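Local coordinates for protein filamentous hemagglutinin (Bordetella pertussis, PDB 1RWR) that probably directs export of this adhesin through the two-partner secretion pathway, its secretion domain being folded as a right-handed parallel beta-helix, at residues Ala164-Lys176 / Tyr215-Gly227. Numbering follows the deposited sequence.
Sequences ARLVKLQGAVSSK and YAIDGTAAGAMYG
Leu169 meets both Ile217 and Met225 on the buried side of two successive beta-helix coils, where it buries 103 Å², more than any other residue of the pair. Leu169 turns CG anti to its carbonyl carbon (chi1 -57°), and CD1 then lies 4.0 Å from Ile217 CG2; Met225 arrives at about a right angle, its chain bent at the last torsion, to bring CE 4.1 Å from the same CD1. Parallel pairing fixes this register: Leu169 N donates to Asp218 O at 2.9 Å, and Leu169 O receives Thr220 N. The later coil gains two residues through the type I turn Thr220-Gly223, where an inner water donates to Gly171 O and, weakly, Gly223 O; beyond it Val173 N bonds Ala224 O at 3.0 Å.

The opposite face is looser and wet: Lys168 buries just 26 Å², its CB 4.1 Å from Asp218 O. Its NZ donates at 2.8 Å to a water beside Val167 O and Tyr215 O; a second water, weakly held by NZ, reaches Asp218 OD2, while OD1 is salt-bridged to Arg242. The chemistry implies two short backbone ladders, offset by two residues, joining the coils around a largely apolar interior that holds a water at the offset, with water links and one direct salt bridge outside.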
ATOM      1  N   ALA A 164      -3.531   7.076   2.007  1.00 11.85           N
ATOM      2  CA  ALA A 164      -4.868   7.444   1.506  1.00 11.74           C
ATOM      3  C   ALA A 164      -5.467   8.496   2.403  1.00 11.27           C
ATOM      4  O   ALA A 164      -4.916   8.800   3.480  1.00 10.43           O
ATOM      5  CB  ALA A 164      -5.778   6.223   1.449  1.00 12.56           C
ATOM      6  N   ARG A 165      -6.594   9.079   1.990  1.00 10.98           N
ATOM      7  CA  ARG A 165      -7.209  10.074   2.840  1.00 11.72           C
ATOM      8  C   ARG A 165      -7.791   9.398   4.066  1.00 11.62           C
ATOM      9  O   ARG A 165      -7.625   9.886   5.169  1.00 11.12           O
ATOM     10  CB  ARG A 165      -8.249  10.901   2.092  1.00 12.16           C
ATOM     11  CG  ARG A 165      -8.701  12.172   2.841  1.00 13.44           C
ATOM     12  CD  ARG A 165      -7.579  13.239   2.884  1.00 14.25           C
ATOM     13  NE  ARG A 165      -7.804  14.335   3.822  1.00 14.62           N
ATOM     14  CZ  ARG A 165      -8.469  15.491   3.547  1.00 15.60           C
ATOM     15  NH1 ARG A 165      -9.114  15.681   2.413  1.00 14.99           N
ATOM     16  NH2 ARG A 165      -8.546  16.434   4.474  1.00 15.68           N
ATOM     17  N   LEU A 166      -8.487   8.304   3.826  1.00 11.48           N
ATOM     18  CA  LEU A 166      -9.027   7.437   4.873  1.00 11.40           C
ATOM     19  C   LEU A 166      -8.624   5.994   4.622  1.00 12.03           C
ATOM     20  O   LEU A 166      -8.470   5.557   3.483  1.00 11.32           O
ATOM     21  CB  LEU A 166     -10.556   7.492   4.878  1.00 13.04           C
ATOM     22  CG  LEU A 166     -11.222   8.859   5.097  1.00 14.15           C
ATOM     23  CD1 LEU A 166     -12.741   8.700   4.924  1.00 15.87           C
ATOM     24  CD2 LEU A 166     -10.892   9.496   6.461  1.00 13.90           C
ATOM     25  N   VAL A 167      -8.531   5.219   5.689  1.00 11.81           N
ATOM     26  CA  VAL A 167      -8.167   3.810   5.561  1.00 11.54           C
ATOM     27  C   VAL A 167      -9.060   2.978   6.475  1.00 11.96           C
ATOM     28  O   VAL A 167      -9.239   3.320   7.638  1.00 11.91           O
ATOM     29  CB  VAL A 167      -6.684   3.540   5.857  1.00 11.20           C
ATOM     30  CG1 VAL A 167      -6.357   2.048   5.658  1.00 11.40           C
ATOM     31  CG2 VAL A 167      -5.801   4.391   5.015  1.00 12.08           C
ATOM     32  N   LYS A 168      -9.628   1.911   5.926  1.00 12.96           N
ATOM     33  CA  LYS A 168     -10.443   0.956   6.695  1.00 14.06           C
ATOM     34  C   LYS A 168      -9.735  -0.399   6.657  1.00 12.84           C
ATOM     35  O   LYS A 168      -9.377  -0.879   5.575  1.00 12.85           O
ATOM     36  CB  LYS A 168     -11.829   0.881   6.105  1.00 14.52           C
ATOM     37  CG  LYS A 168     -12.552   2.240   6.270  1.00 19.25           C
ATOM     38  CD  LYS A 168     -13.914   2.298   5.663  1.00 26.44           C
ATOM     39  CE  LYS A 168     -14.645   3.648   6.025  1.00 30.74           C
ATOM     40  NZ  LYS A 168     -14.042   4.593   7.085  1.00 30.35           N
ATOM     41  N   LEU A 169      -9.515  -0.983   7.836  1.00 12.89           N
ATOM     42  CA  LEU A 169      -8.799  -2.243   7.977  1.00 12.27           C
ATOM     43  C   LEU A 169      -9.752  -3.294   8.517  1.00 12.62           C
ATOM     44  O   LEU A 169      -9.997  -3.350   9.728  1.00 12.66           O
ATOM     45  CB  LEU A 169      -7.605  -2.082   8.888  1.00 12.67           C
ATOM     46  CG  LEU A 169      -6.594  -1.002   8.476  1.00 12.65           C
ATOM     47  CD1 LEU A 169      -5.629  -0.675   9.594  1.00 15.14           C
ATOM     48  CD2 LEU A 169      -5.883  -1.424   7.165  1.00 14.89           C
ATOM     49  N   GLN A 170     -10.285  -4.094   7.605  1.00 12.66           N
ATOM     50  CA  GLN A 170     -11.273  -5.137   7.916  1.00 14.54           C
ATOM     51  C   GLN A 170     -10.789  -6.543   7.539  1.00 14.24           C
ATOM     52  O   GLN A 170     -11.585  -7.488   7.380  1.00 14.07           O
ATOM     53  CB  GLN A 170     -12.604  -4.806   7.265  1.00 15.59           C
ATOM     54  CG  GLN A 170     -13.185  -3.511   7.794  1.00 18.88           C
ATOM     55  CD  GLN A 170     -14.279  -2.923   6.916  1.00 23.06           C
ATOM     56  OE1 GLN A 170     -14.779  -3.564   5.994  1.00 25.63           O
ATOM     57  NE2 GLN A 170     -14.668  -1.700   7.229  1.00 24.52           N
ATOM     58  N   GLY A 171      -9.463  -6.682   7.424  1.00 13.43           N
ATOM     59  CA  GLY A 171      -8.815  -7.950   7.162  1.00 13.12           C
ATOM     60  C   GLY A 171      -7.360  -7.821   7.561  1.00 12.96           C
ATOM     61  O   GLY A 171      -6.871  -6.699   7.741  1.00 13.75           O
ATOM     62  N   ALA A 172      -6.686  -8.951   7.723  1.00 12.74           N
ATOM     63  CA  ALA A 172      -5.347  -8.959   8.302  1.00 13.53           C
ATOM     64  C   ALA A 172      -4.288  -8.557   7.293  1.00 13.00           C
ATOM     65  O   ALA A 172      -4.397  -8.831   6.097  1.00 13.62           O
ATOM     66  CB  ALA A 172      -5.046 -10.301   8.876  1.00 14.64           C
ATOM     67  N   VAL A 173      -3.262  -7.885   7.780  1.00 12.85           N
ATOM     68  CA  VAL A 173      -2.085  -7.580   6.980  1.00 13.22           C
ATOM     69  C   VAL A 173      -0.942  -8.254   7.691  1.00 13.66           C
ATOM     70  O   VAL A 173      -0.672  -7.947   8.864  1.00 14.37           O
ATOM     71  CB  VAL A 173      -1.875  -6.092   6.911  1.00 12.41           C
ATOM     72  CG1 VAL A 173      -0.608  -5.741   6.146  1.00 14.55           C
ATOM     73  CG2 VAL A 173      -3.084  -5.441   6.268  1.00 15.05           C
ATOM     74  N   SER A 174      -0.315  -9.223   7.039  1.00 13.30           N
ATOM     75  CA  SER A 174       0.743 -10.006   7.697  1.00 14.46           C
ATOM     76  C   SER A 174       1.687 -10.606   6.703  1.00 13.92           C
ATOM     77  O   SER A 174       1.446 -10.629   5.499  1.00 12.69           O
ATOM     78  CB  SER A 174       0.158 -11.154   8.533  1.00 15.82           C
ATOM     79  OG  SER A 174      -0.425 -12.066   7.632  1.00 19.56           O
ATOM     80  N   SER A 175       2.798 -11.097   7.204  1.00 14.83           N
ATOM     81  CA  SER A 175       3.630 -11.948   6.418  1.00 15.36           C
ATOM     82  C   SER A 175       3.553 -13.319   7.077  1.00 17.37           C
ATOM     83  O   SER A 175       3.264 -13.441   8.264  1.00 15.74           O
ATOM     84  CB  SER A 175       5.071 -11.476   6.373  1.00 15.21           C
ATOM     85  OG  SER A 175       5.171 -10.172   5.808  1.00 15.30           O
ATOM     86  N   LYS A 176       3.886 -14.336   6.307  1.00 19.60           N
ATOM     87  CA  LYS A 176       3.704 -15.701   6.779  1.00 21.67           C
ATOM     88  C   LYS A 176       4.708 -16.045   7.847  1.00 22.46           C
ATOM     89  O   LYS A 176       5.860 -15.577   7.863  1.00 21.22           O
ATOM     90  CB  LYS A 176       3.758 -16.675   5.607  1.00 22.57           C
ATOM     91  CG  LYS A 176       2.612 -16.469   4.674  1.00 25.92           C
ATOM     92  CD  LYS A 176       2.577 -17.534   3.584  1.00 31.58           C
ATOM     93  CE  LYS A 176       1.150 -17.878   3.189  1.00 34.70           C
ATOM     94  NZ  LYS A 176       0.400 -16.744   2.637  1.00 37.95           N
ATOM     95  N   TYR A 215     -12.862   8.613  12.322  1.00 16.55           N
ATOM     96  CA  TYR A 215     -11.635   7.867  12.314  1.00 15.79           C
ATOM     97  C   TYR A 215     -11.010   7.889  10.934  1.00 15.03           C
ATOM     98  O   TYR A 215     -11.601   7.389   9.998  1.00 16.92           O
ATOM     99  CB  TYR A 215     -11.914   6.420  12.744  1.00 16.03           C
ATOM    100  CG  TYR A 215     -12.401   6.405  14.148  1.00 17.62           C
ATOM    101  CD1 TYR A 215     -11.569   6.782  15.168  1.00 20.49           C
ATOM    102  CD2 TYR A 215     -13.709   6.079  14.441  1.00 20.41           C
ATOM    103  CE1 TYR A 215     -12.004   6.802  16.489  1.00 22.80           C
ATOM    104  CE2 TYR A 215     -14.160   6.091  15.747  1.00 24.37           C
ATOM    105  CZ  TYR A 215     -13.306   6.470  16.760  1.00 24.94           C
ATOM    106  OH  TYR A 215     -13.761   6.492  18.048  1.00 27.87           O
ATOM    107  N   ALA A 216      -9.822   8.472  10.808  1.00 13.47           N
ATOM    108  CA  ALA A 216      -9.071   8.450   9.566  1.00 12.86           C
ATOM    109  C   ALA A 216      -8.504   7.067   9.237  1.00 12.19           C
ATOM    110  O   ALA A 216      -8.379   6.700   8.061  1.00 12.34           O
ATOM    111  CB  ALA A 216      -7.941   9.453   9.655  1.00 13.03           C
ATOM    112  N   ILE A 217      -8.163   6.320  10.278  1.00 12.49           N
ATOM    113  CA  ILE A 217      -7.800   4.897  10.174  1.00 11.92           C
ATOM    114  C   ILE A 217      -8.779   4.211  11.101  1.00 12.25           C
ATOM    115  O   ILE A 217      -8.891   4.589  12.286  1.00 11.45           O
ATOM    116  CB  ILE A 217      -6.352   4.617  10.624  1.00 12.73           C
ATOM    117  CG1 ILE A 217      -5.372   5.407   9.751  1.00 11.93           C
ATOM    118  CG2 ILE A 217      -6.073   3.116  10.611  1.00 13.98           C
ATOM    119  CD1 ILE A 217      -3.926   5.359  10.153  1.00 12.41           C
ATOM    120  N   ASP A 218      -9.486   3.232  10.583  1.00 11.93           N
ATOM    121  CA  ASP A 218     -10.426   2.470  11.376  1.00 12.71           C
ATOM    122  C   ASP A 218     -10.258   0.999  11.094  1.00 13.18           C
ATOM    123  O   ASP A 218     -10.606   0.540  10.036  1.00 13.37           O
ATOM    124  CB  ASP A 218     -11.837   2.941  11.048  1.00 13.32           C
ATOM    125  CG  ASP A 218     -12.856   2.482  12.042  1.00 15.93           C
ATOM    126  OD1 ASP A 218     -12.511   1.815  13.024  1.00 17.71           O
ATOM    127  OD2 ASP A 218     -14.074   2.739  11.858  1.00 18.94           O
ATOM    128  N   GLY A 219      -9.650   0.294  12.048  1.00 14.32           N
ATOM    129  CA  GLY A 219      -9.458  -1.144  11.969  1.00 15.06           C
ATOM    130  C   GLY A 219     -10.373  -1.862  12.949  1.00 15.37           C
ATOM    131  O   GLY A 219     -10.463  -1.486  14.095  1.00 16.01           O
ATOM    132  N   THR A 220     -11.052  -2.886  12.483  1.00 15.83           N
ATOM    133  CA  THR A 220     -11.859  -3.771  13.331  1.00 16.43           C
ATOM    134  C   THR A 220     -11.016  -4.899  13.886  1.00 16.31           C
ATOM    135  O   THR A 220      -9.865  -5.035  13.556  1.00 16.37           O
ATOM    136  CB  THR A 220     -13.008  -4.385  12.510  1.00 15.85           C
ATOM    137  OG1 THR A 220     -12.485  -5.202  11.469  1.00 16.63           O
ATOM    138  CG2 THR A 220     -13.815  -3.340  11.748  1.00 17.00           C
ATOM    139  N   ALA A 221     -11.636  -5.763  14.683  1.00 16.37           N
ATOM    140  CA  ALA A 221     -10.934  -6.925  15.203  1.00 16.68           C
ATOM    141  C   ALA A 221     -10.322  -7.761  14.093  1.00 16.24           C
ATOM    142  O   ALA A 221      -9.299  -8.377  14.316  1.00 17.19           O
ATOM    143  CB  ALA A 221     -11.875  -7.783  16.053  1.00 18.33           C
ATOM    144  N   ALA A 222     -10.939  -7.768  12.908  1.00 14.99           N
ATOM    145  CA  ALA A 222     -10.435  -8.539  11.772  1.00 15.48           C
ATOM    146  C   ALA A 222      -9.141  -7.943  11.174  1.00 15.04           C
ATOM    147  O   ALA A 222      -8.427  -8.634  10.461  1.00 15.72           O
ATOM    148  CB  ALA A 222     -11.478  -8.662  10.695  1.00 15.82           C
ATOM    149  N   GLY A 223      -8.875  -6.677  11.469  1.00 14.91           N
ATOM    150  CA  GLY A 223      -7.745  -5.951  10.887  1.00 13.97           C
ATOM    151  C   GLY A 223      -6.446  -6.128  11.665  1.00 14.16           C
ATOM    152  O   GLY A 223      -5.679  -5.175  11.791  1.00 14.03           O
ATOM    153  N   ALA A 224      -6.176  -7.332  12.156  1.00 13.10           N
ATOM    154  CA  ALA A 224      -4.930  -7.606  12.870  1.00 13.21           C
ATOM    155  C   ALA A 224      -3.735  -7.410  11.933  1.00 13.24           C
ATOM    156  O   ALA A 224      -3.841  -7.655  10.742  1.00 13.08           O
ATOM    157  CB  ALA A 224      -4.923  -9.016  13.417  1.00 14.85           C
ATOM    158  N   MET A 225      -2.620  -6.943  12.484  1.00 12.28           N
ATOM    159  CA  MET A 225      -1.409  -6.701  11.699  1.00 12.53           C
ATOM    160  C   MET A 225      -0.188  -7.327  12.343  1.00 12.09           C
ATOM    161  O   MET A 225      -0.039  -7.302  13.578  1.00 12.07           O
ATOM    162  CB  MET A 225      -1.181  -5.214  11.526  1.00 12.92           C
ATOM    163  CG  MET A 225      -2.341  -4.477  10.940  1.00 15.96           C
ATOM    164  SD  MET A 225      -1.966  -2.686  10.758  1.00 19.91           S
ATOM    165  CE  MET A 225      -2.566  -2.099  11.975  1.00 25.71           C
ATOM    166  N   TYR A 226       0.685  -7.862  11.488  1.00 12.17           N
ATOM    167  CA  TYR A 226       1.956  -8.448  11.899  1.00 12.03           C
ATOM    168  C   TYR A 226       3.027  -7.951  10.929  1.00 12.24           C
ATOM    169  O   TYR A 226       3.000  -8.264   9.746  1.00 12.12           O
ATOM    170  CB  TYR A 226       1.811  -9.944  11.939  1.00 12.81           C
ATOM    171  CG  TYR A 226       3.068 -10.741  12.243  1.00 14.29           C
ATOM    172  CD1 TYR A 226       3.805 -10.485  13.391  1.00 16.72           C
ATOM    173  CD2 TYR A 226       3.486 -11.772  11.415  1.00 17.78           C
ATOM    174  CE1 TYR A 226       4.965 -11.206  13.686  1.00 20.24           C
ATOM    175  CE2 TYR A 226       4.658 -12.500  11.704  1.00 19.69           C
ATOM    176  CZ  TYR A 226       5.376 -12.194  12.859  1.00 20.45           C
ATOM    177  OH  TYR A 226       6.513 -12.878  13.234  1.00 22.46           O
ATOM    178  N   GLY A 227       3.951  -7.133  11.430  1.00 13.13           N
ATOM    179  CA  GLY A 227       4.956  -6.510  10.595  1.00 13.22           C
ATOM    180  C   GLY A 227       6.233  -6.249  11.361  1.00 13.47           C
ATOM    181  O   GLY A 227       6.234  -6.187  12.596  1.00 13.74           O
TER
HETATM  182  O   HOH W   1     -11.487   5.317   8.077  1.00 16.85           O
HETATM  183  O   HOH W   2     -15.170   4.825  10.294  1.00 31.72           O
HETATM  184  O   HOH W   3     -13.292  -0.289   9.356  1.00 21.62           O
HETATM  185  O   HOH W   4      -5.075  -4.757   8.788  1.00 21.33           O
HETATM  186  O   HOH W   5       4.266  -7.912   7.298  1.00 12.67           O